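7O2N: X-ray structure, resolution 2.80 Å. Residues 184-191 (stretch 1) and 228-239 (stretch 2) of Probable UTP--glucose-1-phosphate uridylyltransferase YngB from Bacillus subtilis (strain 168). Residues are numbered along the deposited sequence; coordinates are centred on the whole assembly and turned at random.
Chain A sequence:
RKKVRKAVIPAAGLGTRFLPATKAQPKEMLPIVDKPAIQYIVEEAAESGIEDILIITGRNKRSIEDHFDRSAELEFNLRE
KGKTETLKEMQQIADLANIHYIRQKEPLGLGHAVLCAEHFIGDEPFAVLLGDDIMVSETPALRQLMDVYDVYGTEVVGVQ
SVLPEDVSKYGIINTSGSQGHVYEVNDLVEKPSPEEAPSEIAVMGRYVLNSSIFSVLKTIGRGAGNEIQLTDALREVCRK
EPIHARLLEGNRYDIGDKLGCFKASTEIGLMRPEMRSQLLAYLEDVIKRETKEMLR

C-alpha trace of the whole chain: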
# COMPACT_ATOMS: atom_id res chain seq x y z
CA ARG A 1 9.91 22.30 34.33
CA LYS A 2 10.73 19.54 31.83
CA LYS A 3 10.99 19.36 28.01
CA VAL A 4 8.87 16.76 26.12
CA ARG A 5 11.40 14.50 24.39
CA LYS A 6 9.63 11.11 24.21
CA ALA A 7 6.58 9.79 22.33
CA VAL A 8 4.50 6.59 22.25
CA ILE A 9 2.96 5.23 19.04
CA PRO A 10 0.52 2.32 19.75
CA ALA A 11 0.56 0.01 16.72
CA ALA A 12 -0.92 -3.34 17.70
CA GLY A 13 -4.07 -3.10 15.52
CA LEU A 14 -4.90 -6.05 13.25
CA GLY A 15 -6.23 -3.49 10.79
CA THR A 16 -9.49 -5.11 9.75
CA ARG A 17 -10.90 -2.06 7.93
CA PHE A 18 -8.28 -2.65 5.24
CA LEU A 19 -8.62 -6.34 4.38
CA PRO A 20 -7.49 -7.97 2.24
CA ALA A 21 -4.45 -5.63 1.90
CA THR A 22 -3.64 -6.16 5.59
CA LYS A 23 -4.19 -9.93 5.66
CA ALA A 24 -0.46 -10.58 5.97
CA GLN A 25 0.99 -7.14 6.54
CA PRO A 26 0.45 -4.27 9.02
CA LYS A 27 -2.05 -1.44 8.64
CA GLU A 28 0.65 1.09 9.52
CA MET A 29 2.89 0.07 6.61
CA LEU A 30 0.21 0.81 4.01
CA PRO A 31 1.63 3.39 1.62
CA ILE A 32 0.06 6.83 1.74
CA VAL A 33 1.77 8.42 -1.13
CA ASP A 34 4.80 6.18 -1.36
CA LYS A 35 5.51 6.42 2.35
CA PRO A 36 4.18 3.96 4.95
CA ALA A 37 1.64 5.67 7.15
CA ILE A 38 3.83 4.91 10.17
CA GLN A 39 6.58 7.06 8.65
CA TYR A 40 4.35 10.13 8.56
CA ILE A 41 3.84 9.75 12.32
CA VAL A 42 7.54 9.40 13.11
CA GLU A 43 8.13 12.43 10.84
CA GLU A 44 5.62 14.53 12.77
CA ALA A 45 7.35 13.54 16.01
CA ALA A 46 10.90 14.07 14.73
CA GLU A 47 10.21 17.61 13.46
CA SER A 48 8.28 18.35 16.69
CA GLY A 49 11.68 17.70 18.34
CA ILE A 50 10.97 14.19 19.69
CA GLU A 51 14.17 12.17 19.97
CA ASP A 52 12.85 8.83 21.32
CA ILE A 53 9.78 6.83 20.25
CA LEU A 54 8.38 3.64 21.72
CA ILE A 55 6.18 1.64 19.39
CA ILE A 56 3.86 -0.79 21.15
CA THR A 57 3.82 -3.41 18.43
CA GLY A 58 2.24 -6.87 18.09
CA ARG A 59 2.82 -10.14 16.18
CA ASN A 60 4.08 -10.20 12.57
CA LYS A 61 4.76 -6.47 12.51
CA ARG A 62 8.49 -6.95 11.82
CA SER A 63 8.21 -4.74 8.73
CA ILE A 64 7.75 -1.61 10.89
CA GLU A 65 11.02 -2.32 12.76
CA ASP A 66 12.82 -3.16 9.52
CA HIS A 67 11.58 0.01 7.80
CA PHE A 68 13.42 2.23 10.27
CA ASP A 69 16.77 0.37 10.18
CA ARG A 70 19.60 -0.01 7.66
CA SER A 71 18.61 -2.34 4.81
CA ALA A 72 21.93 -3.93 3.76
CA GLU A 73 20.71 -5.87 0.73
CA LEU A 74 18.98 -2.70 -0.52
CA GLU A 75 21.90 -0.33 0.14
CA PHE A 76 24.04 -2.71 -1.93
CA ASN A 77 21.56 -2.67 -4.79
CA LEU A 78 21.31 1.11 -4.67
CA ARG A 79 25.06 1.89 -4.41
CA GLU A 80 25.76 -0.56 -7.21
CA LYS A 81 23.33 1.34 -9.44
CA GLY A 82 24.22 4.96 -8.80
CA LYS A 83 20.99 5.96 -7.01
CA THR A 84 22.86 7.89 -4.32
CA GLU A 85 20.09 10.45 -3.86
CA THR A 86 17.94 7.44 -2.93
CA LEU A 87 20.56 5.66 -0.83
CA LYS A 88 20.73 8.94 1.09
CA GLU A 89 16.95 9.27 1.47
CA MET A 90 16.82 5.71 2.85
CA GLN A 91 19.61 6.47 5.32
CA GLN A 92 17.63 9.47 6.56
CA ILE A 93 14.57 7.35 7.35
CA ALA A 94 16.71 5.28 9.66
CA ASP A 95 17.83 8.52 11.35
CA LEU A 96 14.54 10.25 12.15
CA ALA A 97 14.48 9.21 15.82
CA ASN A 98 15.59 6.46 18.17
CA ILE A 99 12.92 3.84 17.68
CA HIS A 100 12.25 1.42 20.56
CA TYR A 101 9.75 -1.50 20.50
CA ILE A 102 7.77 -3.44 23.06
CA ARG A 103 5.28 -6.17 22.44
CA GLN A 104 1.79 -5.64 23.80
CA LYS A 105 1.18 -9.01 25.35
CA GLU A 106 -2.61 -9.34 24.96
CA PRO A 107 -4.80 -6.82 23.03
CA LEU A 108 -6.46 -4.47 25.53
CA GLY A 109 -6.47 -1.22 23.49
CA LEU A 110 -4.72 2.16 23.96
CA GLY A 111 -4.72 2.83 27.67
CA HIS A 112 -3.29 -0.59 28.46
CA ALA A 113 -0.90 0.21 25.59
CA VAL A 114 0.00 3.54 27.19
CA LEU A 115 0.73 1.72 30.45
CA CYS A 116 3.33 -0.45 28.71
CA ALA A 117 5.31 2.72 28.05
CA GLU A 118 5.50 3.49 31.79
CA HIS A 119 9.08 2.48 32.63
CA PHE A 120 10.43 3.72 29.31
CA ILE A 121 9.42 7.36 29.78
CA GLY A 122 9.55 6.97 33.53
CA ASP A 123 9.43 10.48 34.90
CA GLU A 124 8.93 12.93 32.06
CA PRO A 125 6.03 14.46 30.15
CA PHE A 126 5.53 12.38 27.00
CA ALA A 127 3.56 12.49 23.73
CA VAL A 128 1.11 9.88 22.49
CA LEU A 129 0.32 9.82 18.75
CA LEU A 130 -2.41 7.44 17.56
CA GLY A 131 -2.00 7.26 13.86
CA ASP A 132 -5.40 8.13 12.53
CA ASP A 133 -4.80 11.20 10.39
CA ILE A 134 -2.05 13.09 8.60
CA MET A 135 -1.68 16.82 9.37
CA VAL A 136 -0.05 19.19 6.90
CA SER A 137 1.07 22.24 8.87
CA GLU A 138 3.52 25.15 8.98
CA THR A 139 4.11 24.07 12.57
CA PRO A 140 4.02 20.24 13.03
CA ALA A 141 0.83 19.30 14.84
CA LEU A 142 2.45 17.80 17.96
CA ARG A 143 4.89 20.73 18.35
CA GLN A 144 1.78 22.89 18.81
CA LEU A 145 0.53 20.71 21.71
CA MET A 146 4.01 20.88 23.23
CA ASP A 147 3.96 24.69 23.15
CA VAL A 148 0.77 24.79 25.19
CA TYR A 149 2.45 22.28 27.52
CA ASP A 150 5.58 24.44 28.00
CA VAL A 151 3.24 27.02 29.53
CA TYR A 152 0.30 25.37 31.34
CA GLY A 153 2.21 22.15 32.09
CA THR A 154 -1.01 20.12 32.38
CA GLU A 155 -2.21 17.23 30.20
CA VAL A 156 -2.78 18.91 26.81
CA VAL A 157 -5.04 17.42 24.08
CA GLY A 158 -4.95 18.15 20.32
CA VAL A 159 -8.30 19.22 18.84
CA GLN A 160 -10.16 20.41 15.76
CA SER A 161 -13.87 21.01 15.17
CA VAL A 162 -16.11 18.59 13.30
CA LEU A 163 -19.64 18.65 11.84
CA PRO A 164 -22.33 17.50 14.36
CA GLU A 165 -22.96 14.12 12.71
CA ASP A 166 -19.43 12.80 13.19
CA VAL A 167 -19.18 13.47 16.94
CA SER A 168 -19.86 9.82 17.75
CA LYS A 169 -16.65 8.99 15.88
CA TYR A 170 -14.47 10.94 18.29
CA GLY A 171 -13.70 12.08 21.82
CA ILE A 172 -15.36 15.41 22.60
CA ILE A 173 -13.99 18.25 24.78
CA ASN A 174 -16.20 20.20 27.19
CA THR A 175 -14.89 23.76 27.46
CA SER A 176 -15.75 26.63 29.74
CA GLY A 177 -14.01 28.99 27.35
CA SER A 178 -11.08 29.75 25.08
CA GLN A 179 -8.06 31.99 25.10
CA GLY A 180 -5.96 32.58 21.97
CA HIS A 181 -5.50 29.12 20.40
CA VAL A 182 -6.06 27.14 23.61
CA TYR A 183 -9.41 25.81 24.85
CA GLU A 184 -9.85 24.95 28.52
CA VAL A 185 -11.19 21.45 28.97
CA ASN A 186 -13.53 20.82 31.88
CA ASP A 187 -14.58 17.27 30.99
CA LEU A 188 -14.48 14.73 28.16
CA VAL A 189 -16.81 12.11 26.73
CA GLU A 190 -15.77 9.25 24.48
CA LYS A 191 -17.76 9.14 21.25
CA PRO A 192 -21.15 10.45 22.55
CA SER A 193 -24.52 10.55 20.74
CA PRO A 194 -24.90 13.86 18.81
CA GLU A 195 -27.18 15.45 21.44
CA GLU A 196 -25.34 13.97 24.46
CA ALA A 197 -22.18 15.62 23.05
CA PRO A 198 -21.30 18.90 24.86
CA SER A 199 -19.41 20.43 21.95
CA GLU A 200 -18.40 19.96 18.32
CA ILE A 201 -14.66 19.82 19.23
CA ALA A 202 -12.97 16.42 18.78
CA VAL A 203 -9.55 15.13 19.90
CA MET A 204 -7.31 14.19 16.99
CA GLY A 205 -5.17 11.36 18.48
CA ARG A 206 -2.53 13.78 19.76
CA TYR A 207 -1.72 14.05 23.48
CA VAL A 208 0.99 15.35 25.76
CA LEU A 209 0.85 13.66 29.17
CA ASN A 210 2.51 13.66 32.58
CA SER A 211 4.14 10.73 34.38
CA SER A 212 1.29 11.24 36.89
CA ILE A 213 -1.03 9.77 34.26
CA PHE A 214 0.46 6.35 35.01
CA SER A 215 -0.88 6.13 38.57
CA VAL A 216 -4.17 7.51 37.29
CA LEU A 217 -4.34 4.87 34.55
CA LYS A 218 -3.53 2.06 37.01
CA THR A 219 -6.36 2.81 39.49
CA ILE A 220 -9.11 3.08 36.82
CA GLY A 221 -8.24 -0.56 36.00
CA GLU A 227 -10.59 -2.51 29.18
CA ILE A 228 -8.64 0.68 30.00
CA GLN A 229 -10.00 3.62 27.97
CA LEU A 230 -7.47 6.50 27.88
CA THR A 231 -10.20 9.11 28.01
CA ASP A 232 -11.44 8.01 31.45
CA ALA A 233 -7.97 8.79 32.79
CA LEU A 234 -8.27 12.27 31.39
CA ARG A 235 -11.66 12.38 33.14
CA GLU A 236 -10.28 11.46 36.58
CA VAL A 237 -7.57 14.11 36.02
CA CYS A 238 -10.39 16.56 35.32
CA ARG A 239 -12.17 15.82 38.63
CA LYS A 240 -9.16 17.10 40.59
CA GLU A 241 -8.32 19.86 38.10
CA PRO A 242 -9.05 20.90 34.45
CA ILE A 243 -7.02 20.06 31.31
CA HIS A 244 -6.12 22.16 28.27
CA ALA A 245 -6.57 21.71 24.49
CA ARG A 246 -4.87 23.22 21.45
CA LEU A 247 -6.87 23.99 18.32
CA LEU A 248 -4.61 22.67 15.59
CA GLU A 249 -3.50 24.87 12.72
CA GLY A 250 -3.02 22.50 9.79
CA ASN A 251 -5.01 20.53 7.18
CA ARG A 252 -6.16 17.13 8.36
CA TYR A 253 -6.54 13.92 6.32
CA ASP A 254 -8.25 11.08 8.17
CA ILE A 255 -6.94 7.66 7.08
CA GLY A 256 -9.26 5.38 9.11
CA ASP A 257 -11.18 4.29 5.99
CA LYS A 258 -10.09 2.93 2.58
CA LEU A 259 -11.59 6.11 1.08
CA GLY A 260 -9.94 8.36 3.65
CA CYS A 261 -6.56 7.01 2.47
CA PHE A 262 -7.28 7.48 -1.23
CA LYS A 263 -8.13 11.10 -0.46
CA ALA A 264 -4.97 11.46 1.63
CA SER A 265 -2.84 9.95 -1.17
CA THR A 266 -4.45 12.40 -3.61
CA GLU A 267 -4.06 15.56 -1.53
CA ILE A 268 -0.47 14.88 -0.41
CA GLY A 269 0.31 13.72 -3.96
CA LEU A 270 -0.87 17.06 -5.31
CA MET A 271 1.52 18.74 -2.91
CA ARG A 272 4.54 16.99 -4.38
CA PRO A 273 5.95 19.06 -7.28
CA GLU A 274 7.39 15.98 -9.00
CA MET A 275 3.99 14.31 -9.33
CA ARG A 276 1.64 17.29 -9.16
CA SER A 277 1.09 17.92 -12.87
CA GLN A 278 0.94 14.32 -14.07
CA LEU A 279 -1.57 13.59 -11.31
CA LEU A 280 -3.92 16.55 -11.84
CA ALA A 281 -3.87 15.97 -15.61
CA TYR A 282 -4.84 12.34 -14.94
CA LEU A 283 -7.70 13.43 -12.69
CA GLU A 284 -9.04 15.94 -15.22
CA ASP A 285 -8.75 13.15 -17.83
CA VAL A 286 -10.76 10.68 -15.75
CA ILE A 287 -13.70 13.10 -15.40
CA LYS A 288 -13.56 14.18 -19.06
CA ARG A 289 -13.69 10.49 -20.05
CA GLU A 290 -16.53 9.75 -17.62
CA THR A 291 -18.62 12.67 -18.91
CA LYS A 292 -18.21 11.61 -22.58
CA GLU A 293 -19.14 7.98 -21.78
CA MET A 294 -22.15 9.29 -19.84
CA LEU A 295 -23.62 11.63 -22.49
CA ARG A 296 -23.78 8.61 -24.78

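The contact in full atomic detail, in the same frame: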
# COMPACT_ATOMS: atom_id res chain seq x y z
N GLU A 184 -10.07 25.25 27.12
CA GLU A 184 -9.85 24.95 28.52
C GLU A 184 -10.84 23.87 28.92
O GLU A 184 -12.00 24.12 29.25
CB GLU A 184 -9.86 26.23 29.37
N VAL A 185 -10.36 22.64 28.87
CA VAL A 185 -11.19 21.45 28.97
C VAL A 185 -11.65 21.25 30.41
O VAL A 185 -10.85 21.28 31.33
CB VAL A 185 -10.39 20.22 28.49
CG1 VAL A 185 -11.28 19.00 28.34
CG2 VAL A 185 -9.65 20.50 27.19
N ASN A 186 -12.94 20.97 30.57
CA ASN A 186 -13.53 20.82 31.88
C ASN A 186 -13.89 19.35 32.08
O ASN A 186 -13.82 18.85 33.19
CB ASN A 186 -14.68 21.81 32.07
CG ASN A 186 -14.16 23.17 32.48
OD1 ASN A 186 -14.09 24.11 31.68
ND2 ASN A 186 -13.75 23.26 33.73
N ASP A 187 -14.31 18.70 31.00
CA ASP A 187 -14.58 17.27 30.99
C ASP A 187 -14.40 16.74 29.57
O ASP A 187 -13.94 17.45 28.66
CB ASP A 187 -15.92 16.97 31.67
CG ASP A 187 -16.10 15.50 32.03
OD1 ASP A 187 -15.24 14.97 32.75
OD2 ASP A 187 -17.06 14.90 31.54
N LEU A 188 -14.74 15.46 29.38
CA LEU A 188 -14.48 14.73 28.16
C LEU A 188 -15.44 13.56 28.09
O LEU A 188 -15.59 12.85 29.08
CB LEU A 188 -13.05 14.20 28.26
CG LEU A 188 -12.19 14.50 27.03
CD1 LEU A 188 -12.38 15.94 26.59
CD2 LEU A 188 -10.73 14.22 27.31
N VAL A 189 -16.08 13.36 26.93
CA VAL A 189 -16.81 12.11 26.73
C VAL A 189 -16.36 11.44 25.44
O VAL A 189 -16.15 12.09 24.41
CB VAL A 189 -18.35 12.23 26.82
CG1 VAL A 189 -18.94 13.20 25.80
CG2 VAL A 189 -19.03 10.87 26.69
N GLU A 190 -16.25 10.11 25.55
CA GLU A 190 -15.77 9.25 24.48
C GLU A 190 -16.94 8.93 23.56
O GLU A 190 -17.91 8.32 23.99
CB GLU A 190 -15.15 7.97 25.05
CG GLU A 190 -14.48 7.08 24.02
CD GLU A 190 -13.35 7.61 23.15
OE1 GLU A 190 -12.98 6.88 22.21
OE2 GLU A 190 -12.86 8.74 23.37
N LYS A 191 -16.79 9.34 22.31
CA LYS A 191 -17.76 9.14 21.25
C LYS A 191 -19.20 9.14 21.76
O LYS A 191 -19.84 8.09 21.82
CB LYS A 191 -17.30 8.06 20.27
CG LYS A 191 -16.81 6.72 20.81
CD LYS A 191 -16.83 5.61 19.74
CE LYS A 191 -16.98 4.19 20.26
NZ LYS A 191 -18.33 3.87 20.80
N ILE A 228 -9.09 -0.60 29.48
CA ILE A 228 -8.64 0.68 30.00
C ILE A 228 -8.72 1.74 28.90
O ILE A 228 -7.79 1.89 28.13
CB ILE A 228 -7.20 0.58 30.59
CG1 ILE A 228 -6.96 -0.70 31.39
CG2 ILE A 228 -6.86 1.82 31.40
CD1 ILE A 228 -5.58 -0.78 32.03
N GLN A 229 -9.84 2.48 28.86
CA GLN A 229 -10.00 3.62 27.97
C GLN A 229 -9.11 4.78 28.44
O GLN A 229 -9.05 5.07 29.63
CB GLN A 229 -11.49 3.98 27.93
CG GLN A 229 -11.84 5.07 26.93
CD GLN A 229 -11.54 4.57 25.55
OE1 GLN A 229 -11.84 3.41 25.23
NE2 GLN A 229 -10.92 5.41 24.74
N LEU A 230 -8.43 5.47 27.51
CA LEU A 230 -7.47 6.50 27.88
C LEU A 230 -8.19 7.79 28.27
O LEU A 230 -7.64 8.65 28.96
CB LEU A 230 -6.47 6.73 26.73
CG LEU A 230 -5.66 8.03 26.74
CD1 LEU A 230 -4.81 8.18 27.99
CD2 LEU A 230 -4.77 8.13 25.52
N THR A 231 -9.43 7.90 27.81
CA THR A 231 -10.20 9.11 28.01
C THR A 231 -10.60 9.22 29.48
O THR A 231 -10.50 10.28 30.08
CB THR A 231 -11.40 9.13 27.06
OG1 THR A 231 -11.09 8.26 25.98
CG2 THR A 231 -11.67 10.51 26.50
N ASP A 232 -10.99 8.08 30.06
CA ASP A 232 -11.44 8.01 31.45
C ASP A 232 -10.35 8.50 32.40
O ASP A 232 -10.64 8.99 33.49
CB ASP A 232 -11.98 6.62 31.76
CG ASP A 232 -13.08 6.18 30.80
OD1 ASP A 232 -13.44 6.96 29.88
OD2 ASP A 232 -13.56 5.04 30.95
N ALA A 233 -9.09 8.37 31.97
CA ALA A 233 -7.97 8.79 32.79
C ALA A 233 -7.75 10.29 32.63
O ALA A 233 -7.14 10.94 33.47
CB ALA A 233 -6.73 8.02 32.43
N LEU A 234 -8.26 10.82 31.52
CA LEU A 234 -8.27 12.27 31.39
C LEU A 234 -9.43 12.82 32.21
O LEU A 234 -9.35 13.92 32.75
CB LEU A 234 -8.32 12.64 29.90
CG LEU A 234 -7.06 12.28 29.10
CD1 LEU A 234 -7.24 12.58 27.63
CD2 LEU A 234 -5.84 13.04 29.63
N ARG A 235 -10.48 12.01 32.37
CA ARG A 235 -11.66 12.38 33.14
C ARG A 235 -11.30 12.53 34.62
O ARG A 235 -11.64 13.54 35.23
CB ARG A 235 -12.77 11.34 32.98
CG ARG A 235 -13.55 11.47 31.68
CD ARG A 235 -14.70 10.48 31.54
NE ARG A 235 -15.73 10.70 32.54
CZ ARG A 235 -16.79 11.48 32.37
NH1 ARG A 235 -16.98 12.12 31.23
NH2 ARG A 235 -17.68 11.61 33.34
N GLU A 236 -10.62 11.51 35.17
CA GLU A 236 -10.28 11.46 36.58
C GLU A 236 -9.18 12.48 36.89
O GLU A 236 -8.97 12.79 38.06
CB GLU A 236 -9.97 10.04 37.04
N VAL A 237 -8.50 13.00 35.86
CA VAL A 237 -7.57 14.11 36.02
C VAL A 237 -8.38 15.41 36.04
O VAL A 237 -7.93 16.41 36.59
CB VAL A 237 -6.46 14.15 34.95
CG1 VAL A 237 -5.81 15.53 34.82
CG2 VAL A 237 -5.38 13.11 35.19
N CYS A 238 -9.56 15.37 35.44
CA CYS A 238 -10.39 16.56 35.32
C CYS A 238 -11.16 16.82 36.61
O CYS A 238 -11.46 17.97 36.91
CB CYS A 238 -11.32 16.46 34.12
SG CYS A 238 -10.55 17.06 32.59
N ARG A 239 -11.45 15.75 37.37
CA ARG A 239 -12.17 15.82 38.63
C ARG A 239 -11.35 16.58 39.66
O ARG A 239 -11.90 17.39 40.41
CB ARG A 239 -12.61 14.43 39.11

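Contact between a strand and a helix of YngB. The two elements run nearly antiparallel, with 155° between their N-to-C directions and axes that approach to 7.7 Å, so the N-terminal part of stretch 2 lies near the end of stretch 1: the CA atoms of Glu190 and Thr231 are 6.6 Å apart, and those of Asp187 and Cys238 6.1 Å. Together the two stretches bury 489 Å².

Leu188 contributes the largest share on the strand. Its CA-to-CB bond points toward the helix, and chi1, at -130°, lies between the usual wells. The side chain is buried against two residues of stretch 2, three positions apart: Leu188 CD2 is 3.9 Å from Thr231 CG2 and equally 3.9 Å from Leu234 CD1. One methyl group thus touches both, and the contact with Leu234 is a purely apolar one.

Arg235 has the most covered surface on the helix, although its CA-to-CB bond points sideways; the long side chain brings its end nearer to the strand. There NH1 meets two oxygens of the strand. It donates a hydrogen bond to the backbone, Arg235 NH1 to Leu188 O, at 2.7 Å with an N-H...O angle of 143°, and it forms a salt bridge in which Arg235 NH1 lies 2.8 Å from Asp187 OD2. Leu188 O sits at the edge of the guanidinium, near its plane, where an N-H group can point at it, whereas Asp187 OD1 lies over one face. Asp187 also starts sideways and, with chi1 in the t rotamer, turns its carboxylate closer to the helix. Leu188 is therefore held twice, by its side chain in the apolar layer and by its carbonyl at the arginine.

Glu190 reaches Thr231 near the N-terminal part of stretch 2. Its CA-to-CB bond points toward the helix, and Thr231 OG1 donates a weak hydrogen bond to Glu190 OE2 at 3.2 Å. The same hydroxyl oxygen accepts a hydrogen bond within its own stretch, from Gln229 NE2 to Thr231 OG1 at 3.1 Å and 156°. Gln229 NE2 also lies 3.6 Å from Glu190 OE1, so the amide and the hydroxyl both face the carboxylate. Thr231 combines this polar cluster with the methyl contact to Leu188.

At the other end, Cys238 packs against strand backbone: Cys238 CB is 3.6 Å from Asn186 O, and Cys238 SG is 4.3 Å from Asp187 CA. Its small side chain, directed toward the strand, accompanies the close approach of the two backbones here.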